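Local coordinates for folylpolyglutamate synthase/dihydrofolate synthase (Thermotoga maritima, PDB 1O5Z), which probably catalyses ATP-dependent addition of L-glutamate to dihydropteroate and to tetrahydrofolate polyglutamates, steps of folate biosynthesis, at residues Lys53-Gly58 against Thr286-Ser291; Ala67-Asn72 against Leu265-Pro270; Ile73-Gly78 against Leu98-Ile103; Pro206-Glu211 against Lys236-Lys241; Asn258-Leu263 against Val278-Leu283. All coordinates share one frame; numbering follows the deposited sequence.

Interaction 1: residues Lys53-Gly58 against Thr286-Ser291; sequences KTIHIG and TGLPLS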
# COMPACT_ATOMS: atom_id res chain seq x y z
N LYS A 53 18.67 11.19 -0.87
CA LYS A 53 17.54 11.79 -1.57
C LYS A 53 16.30 10.99 -1.29
O LYS A 53 16.35 9.80 -0.97
CB LYS A 53 17.77 11.86 -3.10
CG LYS A 53 19.04 12.56 -3.55
CD LYS A 53 19.10 14.00 -2.98
CE LYS A 53 20.35 14.82 -3.42
NZ LYS A 53 20.70 15.89 -2.40
N THR A 54 15.15 11.64 -1.46
CA THR A 54 13.92 11.11 -0.96
C THR A 54 12.81 11.46 -1.94
O THR A 54 12.90 12.47 -2.65
CB THR A 54 13.78 11.70 0.46
OG1 THR A 54 13.84 10.62 1.44
CG2 THR A 54 12.55 12.37 0.68
N ILE A 55 11.82 10.56 -2.05
CA ILE A 55 10.59 10.84 -2.82
C ILE A 55 9.44 10.50 -1.92
O ILE A 55 9.47 9.51 -1.22
CB ILE A 55 10.53 10.03 -4.13
CG1 ILE A 55 11.65 10.48 -5.04
CG2 ILE A 55 9.17 10.21 -4.83
CD1 ILE A 55 11.87 9.50 -6.20
N HIS A 56 8.45 11.38 -1.90
CA HIS A 56 7.44 11.34 -0.87
C HIS A 56 6.08 11.22 -1.48
O HIS A 56 5.71 12.09 -2.25
CB HIS A 56 7.51 12.59 0.01
CG HIS A 56 6.85 12.42 1.33
ND1 HIS A 56 6.53 13.48 2.15
CD2 HIS A 56 6.46 11.30 1.99
CE1 HIS A 56 5.96 13.02 3.25
NE2 HIS A 56 5.89 11.70 3.17
N ILE A 57 5.35 10.15 -1.14
CA ILE A 57 4.08 9.81 -1.79
C ILE A 57 2.91 9.63 -0.85
O ILE A 57 2.85 8.67 -0.10
CB ILE A 57 4.25 8.56 -2.70
CG1 ILE A 57 5.32 8.82 -3.78
CG2 ILE A 57 2.93 8.24 -3.43
CD1 ILE A 57 6.13 7.76 -3.99
N GLY A 58 1.94 10.54 -0.96
CA GLY A 58 0.69 10.45 -0.22
C GLY A 58 -0.53 10.36 -1.10
O GLY A 58 -0.45 10.22 -2.32
N THR A 286 11.31 14.91 -10.78
CA THR A 286 12.37 14.72 -9.82
C THR A 286 13.75 15.09 -10.45
O THR A 286 14.69 15.45 -9.73
CB THR A 286 12.26 13.24 -9.45
OG1 THR A 286 12.54 13.01 -8.06
CG2 THR A 286 13.16 12.39 -10.25
N GLY A 287 13.82 15.04 -11.80
CA GLY A 287 15.02 15.23 -12.56
C GLY A 287 15.94 14.01 -12.71
O GLY A 287 16.88 14.06 -13.45
N LEU A 288 15.70 12.92 -12.00
CA LEU A 288 16.65 11.84 -11.98
C LEU A 288 16.81 11.22 -13.35
O LEU A 288 15.86 11.09 -14.07
CB LEU A 288 16.21 10.77 -11.01
CG LEU A 288 16.23 11.18 -9.55
CD1 LEU A 288 15.38 10.20 -8.67
CD2 LEU A 288 17.63 11.33 -9.03
N PRO A 289 18.01 10.85 -13.74
CA PRO A 289 18.18 10.16 -14.97
C PRO A 289 17.56 8.74 -14.94
O PRO A 289 17.75 7.95 -13.99
CB PRO A 289 19.69 10.13 -15.14
CG PRO A 289 20.22 10.25 -13.79
CD PRO A 289 19.30 11.11 -13.07
N LEU A 290 16.81 8.44 -16.00
CA LEU A 290 16.05 7.21 -16.10
C LEU A 290 16.01 6.74 -17.52
O LEU A 290 15.83 7.56 -18.40
CB LEU A 290 14.60 7.46 -15.70
CG LEU A 290 14.06 6.51 -14.68
CD1 LEU A 290 14.82 6.76 -13.36
CD2 LEU A 290 12.60 6.81 -14.54
N SER A 291 16.11 5.43 -17.72
CA SER A 291 16.03 4.86 -19.04
C SER A 291 14.61 4.44 -19.22
O SER A 291 13.93 4.14 -18.25
CB SER A 291 16.97 3.65 -19.22
OG SER A 291 16.73 2.60 -18.28
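I55 meets T286 and L288, and the end of its side chain does nearly all the touching. Of the residues involved, I55 has the most surface buried here, followed by L288 and T286. The CG1 branch lies anti to the carbonyl carbon (chi1 -65°) and is extended beyond it, which carries CD1 off the strand and into the bend that follows helix 271-286. There I55 CD1 lies 4.0 Å from T286 OG1, and the two side chains cross at about a right angle. I55 CG1 is just as far from that oxygen, so the hydroxyl rests against the branch over two carbons. The same methyl, I55 CD1, is 4.3 Å from L288 CD1, a loose apolar contact. A long branched aliphatic chain suits this strand position because one arm can bridge two residues of the opposing loop. Leucine answers it in kind. T286 meets it through its OG1, which the contact buries and which has no partner anywhere in the model. G287 separates the two and takes positive phi (83°) as the chain leaves the helix, a conformation that favours glycine. Strand 53-58 runs on into the P-loop that precedes helix 63-77. Beside it, strand 151-155 pairs with K53 and I55 and lends I151 to both I55 and L288. T282 of helix 271-286 also packs on I55, and L290 reaches helix 63-77.

Interaction 2: residues Ala67-Asn72 against Leu265-Pro270; sequences ANMVSN and LTMNGP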
# COMPACT_ATOMS: atom_id res chain seq x y z
N ALA A 67 4.12 4.48 -5.02
CA ALA A 67 5.44 4.28 -4.39
C ALA A 67 6.17 3.07 -4.96
O ALA A 67 7.34 3.13 -5.29
CB ALA A 67 5.30 4.12 -2.86
N ASN A 68 5.46 1.95 -5.01
CA ASN A 68 5.99 0.70 -5.51
C ASN A 68 6.50 0.84 -6.94
O ASN A 68 7.57 0.37 -7.26
CB ASN A 68 4.95 -0.41 -5.46
CG ASN A 68 5.55 -1.75 -5.73
OD1 ASN A 68 5.42 -2.28 -6.85
ND2 ASN A 68 6.24 -2.31 -4.72
N MET A 69 5.69 1.47 -7.78
CA MET A 69 6.06 1.71 -9.16
C MET A 69 7.33 2.58 -9.28
O MET A 69 8.27 2.29 -10.05
CB MET A 69 4.90 2.37 -9.86
CG MET A 69 3.72 1.44 -10.10
SD MET A 69 2.32 2.38 -10.81
CE MET A 69 1.00 1.18 -10.83
N VAL A 70 7.35 3.65 -8.50
CA VAL A 70 8.51 4.51 -8.43
C VAL A 70 9.74 3.74 -7.97
O VAL A 70 10.78 3.85 -8.60
CB VAL A 70 8.22 5.77 -7.58
CG1 VAL A 70 9.46 6.53 -7.36
CG2 VAL A 70 7.26 6.66 -8.32
N SER A 71 9.63 2.97 -6.90
CA SER A 71 10.79 2.20 -6.41
C SER A 71 11.23 1.25 -7.44
O SER A 71 12.37 1.10 -7.64
CB SER A 71 10.51 1.37 -5.15
OG SER A 71 9.87 2.20 -4.20
N ASN A 72 10.30 0.49 -7.99
CA ASN A 72 10.62 -0.53 -8.96
C ASN A 72 11.33 -0.01 -10.18
O ASN A 72 12.28 -0.63 -10.64
CB ASN A 72 9.38 -1.35 -9.32
CG ASN A 72 9.27 -2.55 -8.41
OD1 ASN A 72 10.19 -3.38 -8.40
ND2 ASN A 72 8.23 -2.61 -7.60
N LEU A 265 1.52 -2.74 -17.72
CA LEU A 265 1.42 -3.05 -16.32
C LEU A 265 0.99 -4.46 -16.10
O LEU A 265 0.04 -4.95 -16.70
CB LEU A 265 0.36 -2.21 -15.66
CG LEU A 265 0.62 -0.86 -15.07
CD1 LEU A 265 -0.67 -0.53 -14.40
CD2 LEU A 265 1.75 -0.85 -14.06
N THR A 266 1.64 -5.10 -15.16
CA THR A 266 1.24 -6.41 -14.76
C THR A 266 0.05 -6.30 -13.84
O THR A 266 -0.92 -7.05 -13.98
CB THR A 266 2.44 -7.06 -14.12
OG1 THR A 266 3.43 -7.18 -15.14
CG2 THR A 266 2.16 -8.51 -13.74
N MET A 267 0.12 -5.33 -12.94
CA MET A 267 -0.99 -5.01 -12.04
C MET A 267 -2.25 -4.75 -12.83
O MET A 267 -2.23 -4.05 -13.87
CB MET A 267 -0.70 -3.76 -11.25
CG MET A 267 0.32 -3.91 -10.18
SD MET A 267 0.58 -2.28 -9.45
CE MET A 267 -0.88 -2.28 -8.45
N ASN A 268 -3.35 -5.31 -12.35
CA ASN A 268 -4.63 -5.24 -13.06
C ASN A 268 -5.50 -4.21 -12.44
O ASN A 268 -5.32 -3.88 -11.29
CB ASN A 268 -5.29 -6.57 -13.03
CG ASN A 268 -4.48 -7.59 -13.75
OD1 ASN A 268 -4.39 -7.57 -15.01
ND2 ASN A 268 -3.85 -8.48 -12.98
N GLY A 269 -6.40 -3.66 -13.23
CA GLY A 269 -7.23 -2.57 -12.79
C GLY A 269 -6.85 -1.29 -13.52
O GLY A 269 -5.65 -0.96 -13.62
N PRO A 270 -7.85 -0.57 -14.04
CA PRO A 270 -7.59 0.68 -14.81
C PRO A 270 -7.12 1.90 -13.96
O PRO A 270 -6.40 2.76 -14.47
CB PRO A 270 -8.92 0.94 -15.53
CG PRO A 270 -9.78 -0.30 -15.22
CD PRO A 270 -9.29 -0.88 -13.93
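M69 sets its terminal methyl against both L265 and M267, and the first shell is built from that one group. M69 CE approaches M267 SD to 3.7 Å and L265 CD2 to 3.9 Å. The M69 side chain crosses L265 at about a right angle and M267 at a slant. Its chain is extended beyond CG, chi2 175° and chi3 -174°, and so spans the distance from helix to loop, the CA atoms of M69 and L265 being 9.8 Å apart. M267 instead bends at its last torsion (chi3 78°). Flexible, polarisable methionines suit such a place, because each can adjust to the other's shape without needing a polar partner. Further out, the helix turn bearing M69 has side-chain bonds added to its backbone ones. S71 OG donates to A67 O at 2.9 Å from above the carbonyl plane, while that oxygen also accepts S71 N. N72 ND2 makes only weak bonds to N68, whose own amide is bonded to K303 N and Y85 OH. On the loop, N268 OD1 accepts from H248 N and N250 ND2. The contact thus joins helix 63-77 to the end of strand 259-265 and the loop that leads into helix 271-286, and Q272 of that helix touches M69, L265 and M267 alike.

Interaction 3: residues Ile73-Gly78 against Leu98-Ile103; sequences ILVSQG and LNEEYI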
# COMPACT_ATOMS: atom_id res chain seq x y z
N ILE A 73 10.94 1.17 -10.64
CA ILE A 73 11.59 1.76 -11.80
C ILE A 73 13.05 2.18 -11.49
O ILE A 73 13.97 1.94 -12.27
CB ILE A 73 10.79 2.95 -12.31
CG1 ILE A 73 9.48 2.47 -12.93
CG2 ILE A 73 11.62 3.75 -13.37
CD1 ILE A 73 8.51 3.62 -13.23
N LEU A 74 13.23 2.79 -10.32
CA LEU A 74 14.55 3.21 -9.90
C LEU A 74 15.45 2.05 -9.58
O LEU A 74 16.63 2.09 -9.89
CB LEU A 74 14.45 4.09 -8.67
CG LEU A 74 13.77 5.45 -8.84
CD1 LEU A 74 13.44 6.01 -7.46
CD2 LEU A 74 14.67 6.42 -9.58
N VAL A 75 14.89 1.01 -8.98
CA VAL A 75 15.65 -0.23 -8.78
C VAL A 75 16.11 -0.83 -10.12
O VAL A 75 17.25 -1.21 -10.24
CB VAL A 75 14.88 -1.27 -7.94
CG1 VAL A 75 15.52 -2.69 -8.06
CG2 VAL A 75 14.85 -0.81 -6.50
N SER A 76 15.24 -0.86 -11.13
CA SER A 76 15.63 -1.31 -12.47
C SER A 76 16.70 -0.42 -13.04
O SER A 76 17.52 -0.94 -13.77
CB SER A 76 14.50 -1.34 -13.50
OG SER A 76 13.39 -1.97 -12.95
N GLN A 77 16.67 0.89 -12.75
CA GLN A 77 17.65 1.81 -13.32
C GLN A 77 18.99 1.62 -12.66
O GLN A 77 20.03 2.10 -13.16
CB GLN A 77 17.20 3.25 -13.21
CG GLN A 77 18.13 4.24 -13.87
CD GLN A 77 18.37 3.94 -15.34
OE1 GLN A 77 17.43 3.65 -16.08
NE2 GLN A 77 19.63 4.05 -15.77
N GLY A 78 18.99 0.85 -11.59
CA GLY A 78 20.21 0.50 -10.90
C GLY A 78 20.52 1.39 -9.72
O GLY A 78 21.61 1.31 -9.18
N LEU A 98 14.93 -2.87 0.66
CA LEU A 98 16.15 -2.47 -0.01
C LEU A 98 16.08 -3.14 -1.39
O LEU A 98 16.02 -4.38 -1.50
CB LEU A 98 17.38 -2.97 0.73
CG LEU A 98 18.76 -2.67 0.15
CD1 LEU A 98 19.01 -1.18 0.03
CD2 LEU A 98 19.77 -3.34 1.08
N ASN A 99 16.01 -2.30 -2.40
CA ASN A 99 15.94 -2.73 -3.75
C ASN A 99 14.77 -3.67 -3.87
O ASN A 99 14.82 -4.66 -4.56
CB ASN A 99 17.27 -3.34 -4.16
CG ASN A 99 18.42 -2.31 -4.10
OD1 ASN A 99 18.17 -1.13 -4.27
ND2 ASN A 99 19.67 -2.77 -3.94
N GLU A 100 13.71 -3.33 -3.16
CA GLU A 100 12.44 -4.03 -3.19
C GLU A 100 12.49 -5.45 -2.62
O GLU A 100 11.61 -6.25 -2.84
CB GLU A 100 11.84 -3.93 -4.60
CG GLU A 100 11.17 -2.57 -4.84
CD GLU A 100 10.00 -2.34 -3.92
OE1 GLU A 100 9.19 -3.30 -3.73
OE2 GLU A 100 9.86 -1.23 -3.41
N GLU A 101 13.52 -5.75 -1.84
CA GLU A 101 13.55 -6.96 -1.07
C GLU A 101 13.20 -6.59 0.36
O GLU A 101 13.68 -5.62 0.85
CB GLU A 101 14.92 -7.59 -1.14
CG GLU A 101 15.20 -8.35 -2.42
CD GLU A 101 14.19 -9.48 -2.66
OE1 GLU A 101 14.29 -10.55 -1.96
OE2 GLU A 101 13.29 -9.31 -3.54
N TYR A 102 12.35 -7.37 1.04
CA TYR A 102 11.97 -7.08 2.42
C TYR A 102 13.21 -7.14 3.34
O TYR A 102 14.04 -8.02 3.26
CB TYR A 102 10.94 -8.06 2.97
CG TYR A 102 9.65 -8.23 2.19
CD1 TYR A 102 8.78 -9.27 2.49
CD2 TYR A 102 9.29 -7.35 1.15
CE1 TYR A 102 7.61 -9.46 1.75
CE2 TYR A 102 8.12 -7.52 0.44
CZ TYR A 102 7.28 -8.56 0.73
OH TYR A 102 6.13 -8.69 -0.02
N ILE A 103 13.28 -6.20 4.26
CA ILE A 103 14.23 -6.29 5.33
C ILE A 103 14.15 -7.69 5.95
O ILE A 103 13.06 -8.26 6.05
CB ILE A 103 13.92 -5.17 6.34
CG1 ILE A 103 15.02 -5.08 7.42
CG2 ILE A 103 12.54 -5.37 7.00
CD1 ILE A 103 14.87 -3.85 8.29
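V75 packs its methyls against the backbone of N99, and van der Waals contact is all that passes between the two segments. V75 CG2 sits 3.5 Å from N99 CA and 3.9 Å from N99 C, while V75 CG1 comes to 4.1 Å from N99 O. CG1 is anti to the backbone N of V75 (chi1 165°), which spreads the two methyls along the main chain of the turn. E100 adds a fringe contact, its CG 4.4 Å from V75 CG2. Backbone bonds shape each segment, and N99 also pairs with V81. L98 to E101 form a type I' turn, closed by E101 N to L98 O at 2.9 Å and by L98 N to E101 O at 3.0 Å, the tight two-residue hairpin joining strands 96-98 and 101-102. N99 and E100 both have positive phi, which asparagine tolerates better than most residues. On the helix side, G78 ends the last turn in a Schellman motif whose backbone angles call for glycine. The polar side chains turn to other partners: N99 OD1 accepts V81 N, E100 OE2 is bonded to Y85 OH and S83 OG, and E100 OE1 makes a salt bridge with R97. The chemistry implies a division of labour. The polar groups tie the hairpin tip to strand 81-84, to Y85 and to R97, and a compact beta-branched residue, its two methyls nondirectional in their demands, lets helix 63-77 rest on that tip at the surface.

Interaction 4: residues Pro206-Glu211 against Lys236-Lys241; sequences PLVTGE and KDFSVK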
# COMPACT_ATOMS: atom_id res chain seq x y z
N PRO A 206 8.73 20.19 -6.32
CA PRO A 206 7.53 19.99 -7.14
C PRO A 206 6.49 19.11 -6.45
O PRO A 206 6.80 18.35 -5.52
CB PRO A 206 8.06 19.31 -8.39
CG PRO A 206 9.39 18.72 -7.97
CD PRO A 206 9.95 19.71 -7.00
N LEU A 207 5.25 19.25 -6.92
CA LEU A 207 4.13 18.42 -6.49
C LEU A 207 3.52 17.76 -7.73
O LEU A 207 3.26 18.45 -8.75
CB LEU A 207 3.05 19.28 -5.83
CG LEU A 207 1.64 18.66 -5.77
CD1 LEU A 207 1.64 17.41 -4.83
CD2 LEU A 207 0.62 19.69 -5.32
N VAL A 208 3.27 16.46 -7.62
CA VAL A 208 2.51 15.73 -8.63
C VAL A 208 1.22 15.17 -8.05
O VAL A 208 1.22 14.58 -6.98
CB VAL A 208 3.34 14.60 -9.17
CG1 VAL A 208 2.55 13.81 -10.21
CG2 VAL A 208 4.59 15.15 -9.74
N THR A 209 0.11 15.36 -8.76
CA THR A 209 -1.18 14.80 -8.34
C THR A 209 -2.03 14.14 -9.44
O THR A 209 -2.11 14.60 -10.60
CB THR A 209 -2.00 15.84 -7.50
OG1 THR A 209 -3.20 15.22 -6.97
CG2 THR A 209 -2.45 17.02 -8.34
N GLY A 210 -2.67 13.05 -9.02
CA GLY A 210 -3.65 12.33 -9.84
C GLY A 210 -5.06 12.77 -9.52
O GLY A 210 -6.02 12.12 -9.94
N GLU A 211 -5.20 13.89 -8.82
CA GLU A 211 -6.49 14.34 -8.33
C GLU A 211 -7.13 15.23 -9.38
O GLU A 211 -6.43 15.96 -10.10
CB GLU A 211 -6.36 15.06 -6.97
CG GLU A 211 -7.69 15.47 -6.30
CD GLU A 211 -8.73 14.35 -6.24
OE1 GLU A 211 -8.40 13.22 -5.80
OE2 GLU A 211 -9.88 14.61 -6.64
N LYS A 236 -3.96 17.62 -17.04
CA LYS A 236 -3.31 18.90 -17.32
C LYS A 236 -1.87 18.67 -17.77
O LYS A 236 -1.57 18.79 -18.93
CB LYS A 236 -3.36 19.84 -16.10
CG LYS A 236 -2.83 21.23 -16.46
CD LYS A 236 -2.93 22.28 -15.36
CE LYS A 236 -2.62 23.67 -16.00
NZ LYS A 236 -2.36 24.69 -14.94
N ASP A 237 -0.98 18.31 -16.86
CA ASP A 237 0.44 18.25 -17.17
C ASP A 237 0.92 16.88 -17.63
O ASP A 237 2.07 16.73 -18.10
CB ASP A 237 1.22 18.68 -15.94
CG ASP A 237 0.83 20.05 -15.49
OD1 ASP A 237 1.32 21.01 -16.13
OD2 ASP A 237 0.00 20.26 -14.56
N PHE A 238 0.07 15.89 -17.48
CA PHE A 238 0.35 14.59 -18.04
C PHE A 238 -0.92 13.81 -18.14
O PHE A 238 -1.92 14.14 -17.53
CB PHE A 238 1.34 13.83 -17.18
CG PHE A 238 0.84 13.58 -15.79
CD1 PHE A 238 0.82 14.59 -14.85
CD2 PHE A 238 0.36 12.32 -15.44
CE1 PHE A 238 0.36 14.35 -13.56
CE2 PHE A 238 -0.11 12.08 -14.17
CZ PHE A 238 -0.11 13.10 -13.22
N SER A 239 -0.85 12.72 -18.88
CA SER A 239 -2.01 11.87 -19.09
C SER A 239 -1.60 10.44 -19.46
O SER A 239 -0.43 10.18 -19.81
CB SER A 239 -2.85 12.48 -20.20
OG SER A 239 -2.08 12.53 -21.38
N VAL A 240 -2.57 9.53 -19.40
CA VAL A 240 -2.39 8.14 -19.84
C VAL A 240 -3.56 7.74 -20.73
O VAL A 240 -4.67 8.23 -20.57
CB VAL A 240 -2.33 7.17 -18.64
CG1 VAL A 240 -1.00 7.29 -17.88
CG2 VAL A 240 -3.51 7.38 -17.68
N LYS A 241 -3.31 6.86 -21.68
CA LYS A 241 -4.36 6.42 -22.58
C LYS A 241 -4.31 4.90 -22.53
O LYS A 241 -3.29 4.30 -22.80
CB LYS A 241 -4.16 6.97 -23.99
CG LYS A 241 -5.38 6.79 -24.91
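V208 and T209 meet the ring of F238 near one edge of the mixed, largely parallel sheet of this P-loop domain, one strand in from the outermost 231-233, where strand 207-209 lies near the start of a small antiparallel sheet. Along the first segment, V208 comes first. Its CG1, anti to the backbone N (chi1 179°), lies 4.0 Å from F238 CE1, and the two side chains approach at a slant. K281 of helix 271-286 packs on both through its aliphatic part; a short branched residue leaves room for the ring beside it in this buried corner. T209 follows with its side chain directed away, and it is the backbone that touches: T209 O is 3.6 Å from F238 CZ. The ring reaches both neighbours because F238 CG stands between its backbone N and carbonyl carbon (chi1 61°). Replacing F238 by an alanine would remove the ring, which is likely to open a gap beside V208 CG1 and leave the aliphatic part of K281 less firmly packed. The strand ends at T209 and the chain bends through G210. There the T209 hydroxyl, also bonded to I175 O, closes an ST turn, with E211 N donating to T209 OG1 at 3.0 Å and an N-H...O angle of 142°.

Interaction 5: residues Asn258-Leu263 against Val278-Leu283; sequences NTFEDL and VALKTL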
# COMPACT_ATOMS: atom_id res chain seq x y z
N ASN A 258 8.24 13.20 -21.25
CA ASN A 258 8.40 12.14 -22.21
C ASN A 258 7.08 11.52 -22.59
O ASN A 258 6.08 11.60 -21.86
CB ASN A 258 9.27 11.02 -21.66
CG ASN A 258 10.59 11.52 -21.14
OD1 ASN A 258 11.19 12.40 -21.74
ND2 ASN A 258 11.02 11.00 -20.00
N THR A 259 7.12 10.85 -23.72
CA THR A 259 6.00 10.13 -24.27
C THR A 259 6.43 8.69 -24.48
O THR A 259 7.53 8.42 -24.95
CB THR A 259 5.55 10.81 -25.55
OG1 THR A 259 4.79 11.97 -25.19
CG2 THR A 259 4.59 9.94 -26.37
N PHE A 260 5.57 7.77 -24.07
CA PHE A 260 5.81 6.35 -24.20
C PHE A 260 4.53 5.74 -24.73
O PHE A 260 3.42 6.17 -24.36
CB PHE A 260 6.19 5.75 -22.86
CG PHE A 260 7.43 6.35 -22.26
CD1 PHE A 260 7.37 7.09 -21.09
CD2 PHE A 260 8.67 6.16 -22.87
CE1 PHE A 260 8.54 7.64 -20.53
CE2 PHE A 260 9.86 6.70 -22.33
CZ PHE A 260 9.79 7.45 -21.16
N GLU A 261 4.67 4.77 -25.62
CA GLU A 261 3.52 4.08 -26.19
C GLU A 261 3.58 2.59 -25.84
O GLU A 261 4.65 2.01 -25.77
CB GLU A 261 3.51 4.23 -27.71
CG GLU A 261 3.81 5.63 -28.25
CD GLU A 261 3.57 5.67 -29.74
OE1 GLU A 261 2.48 5.22 -30.18
OE2 GLU A 261 4.46 6.13 -30.49
N ASP A 262 2.41 1.99 -25.62
CA ASP A 262 2.32 0.57 -25.24
C ASP A 262 3.22 0.12 -24.08
O ASP A 262 3.91 -0.89 -24.16
CB ASP A 262 2.48 -0.33 -26.47
CG ASP A 262 1.38 -0.10 -27.47
OD1 ASP A 262 1.68 -0.04 -28.68
OD2 ASP A 262 0.17 0.09 -27.13
N LEU A 263 3.17 0.91 -23.01
CA LEU A 263 3.66 0.48 -21.73
C LEU A 263 2.75 -0.60 -21.19
O LEU A 263 1.57 -0.62 -21.46
CB LEU A 263 3.70 1.65 -20.76
CG LEU A 263 4.56 2.85 -21.14
CD1 LEU A 263 4.25 3.97 -20.19
CD2 LEU A 263 6.03 2.52 -21.04
N VAL A 278 0.96 8.76 -12.78
CA VAL A 278 1.40 9.55 -11.62
C VAL A 278 2.85 9.23 -11.26
O VAL A 278 3.61 10.14 -10.96
CB VAL A 278 0.49 9.33 -10.38
CG1 VAL A 278 1.03 10.10 -9.18
CG2 VAL A 278 -0.89 9.76 -10.67
N ALA A 279 3.20 7.94 -11.24
CA ALA A 279 4.56 7.49 -10.94
C ALA A 279 5.60 8.05 -11.93
O ALA A 279 6.71 8.45 -11.54
CB ALA A 279 4.59 5.97 -10.93
N LEU A 280 5.26 8.06 -13.22
CA LEU A 280 6.16 8.52 -14.25
C LEU A 280 6.31 10.02 -14.16
O LEU A 280 7.43 10.53 -14.25
CB LEU A 280 5.68 8.10 -15.65
CG LEU A 280 5.56 6.57 -15.93
CD1 LEU A 280 5.30 6.25 -17.42
CD2 LEU A 280 6.78 5.86 -15.48
N LYS A 281 5.20 10.74 -13.97
CA LYS A 281 5.33 12.19 -13.67
C LYS A 281 6.15 12.43 -12.41
O LYS A 281 7.00 13.28 -12.40
CB LYS A 281 3.97 12.88 -13.57
CG LYS A 281 3.98 14.47 -13.59
CD LYS A 281 5.28 15.21 -14.08
CE LYS A 281 5.33 15.44 -15.52
NZ LYS A 281 6.73 15.81 -15.96
N THR A 282 5.92 11.66 -11.36
CA THR A 282 6.67 11.86 -10.17
C THR A 282 8.15 11.80 -10.51
O THR A 282 8.92 12.68 -10.15
CB THR A 282 6.27 10.81 -9.18
OG1 THR A 282 4.92 11.08 -8.72
CG2 THR A 282 7.19 10.86 -7.91
N LEU A 283 8.51 10.81 -11.31
CA LEU A 283 9.90 10.54 -11.71
C LEU A 283 10.44 11.62 -12.67
O LEU A 283 11.61 12.05 -12.52
CB LEU A 283 10.01 9.13 -12.33
CG LEU A 283 9.99 7.97 -11.30
CD1 LEU A 283 9.94 6.59 -11.92
CD2 LEU A 283 11.17 8.04 -10.40
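A three-stranded antiparallel sheet packs here on helix 271-286, through its edge strand 259-265 and just where that strand is broken by a G1 beta bulge. L263 and L280 meet tip to tip, L263 CD1 lying 3.7 Å from L280 CD1. The same L280 methyl lies 4.3 Å from F260 CD1, set obliquely to the ring, so one leucine branch serves two partners. L280 CG is anti to the carbonyl carbon (chi1 -61°) and chi2 is near -171°, which sends CD1 outward from the helix to the strand. The bulge explains how F260 and L263, three residues apart, can both point toward the helix: D262 and L263 together face F252, and the extra residue shifts the alternation of sides. D262 takes positive phi (50°), a conformation that aspartate accepts more readily than most residues do. Next to L280, T282 and K281 have polar partners of their own. T282 OG1, also bonded to T174 OG1, is 2.8 Å from V278 O, which it reaches from the face of the carbonyl opposite to T282 N. K281 turns its charge to E284 and the ring of Y232. I295 of helix 292-301 touches F260 and L280, extending the apolar cluster. With only carbon atoms meeting, this buried joint depends on shape and the exclusion of water rather than on direction, so strand and helix are held by leucine and phenylalanine fitting together.

From the N terminus, strand 53-58 opens the longest loop, which interaction 1 closes at residues 286-291 and which encloses the other four contacts. Helix 63-77 comes next and serves twice: residues 67-72 wait until 265-270 to close interaction 2, while residues 73-78 close interaction 3 about twenty residues on, at 98-103. Interaction 4 follows interaction 3 in series, and both lie inside the span of interaction 2. Interaction 5 opens before interaction 2 closes and ends after it, so these two cross. Interactions 1, 3 and 4 reach the eight-stranded sheet; interactions 2, 4 and 5 reach the three-stranded sheet, so interaction 4 joins the two, and helix 271-286, part of interaction 5, also packs against interaction 4.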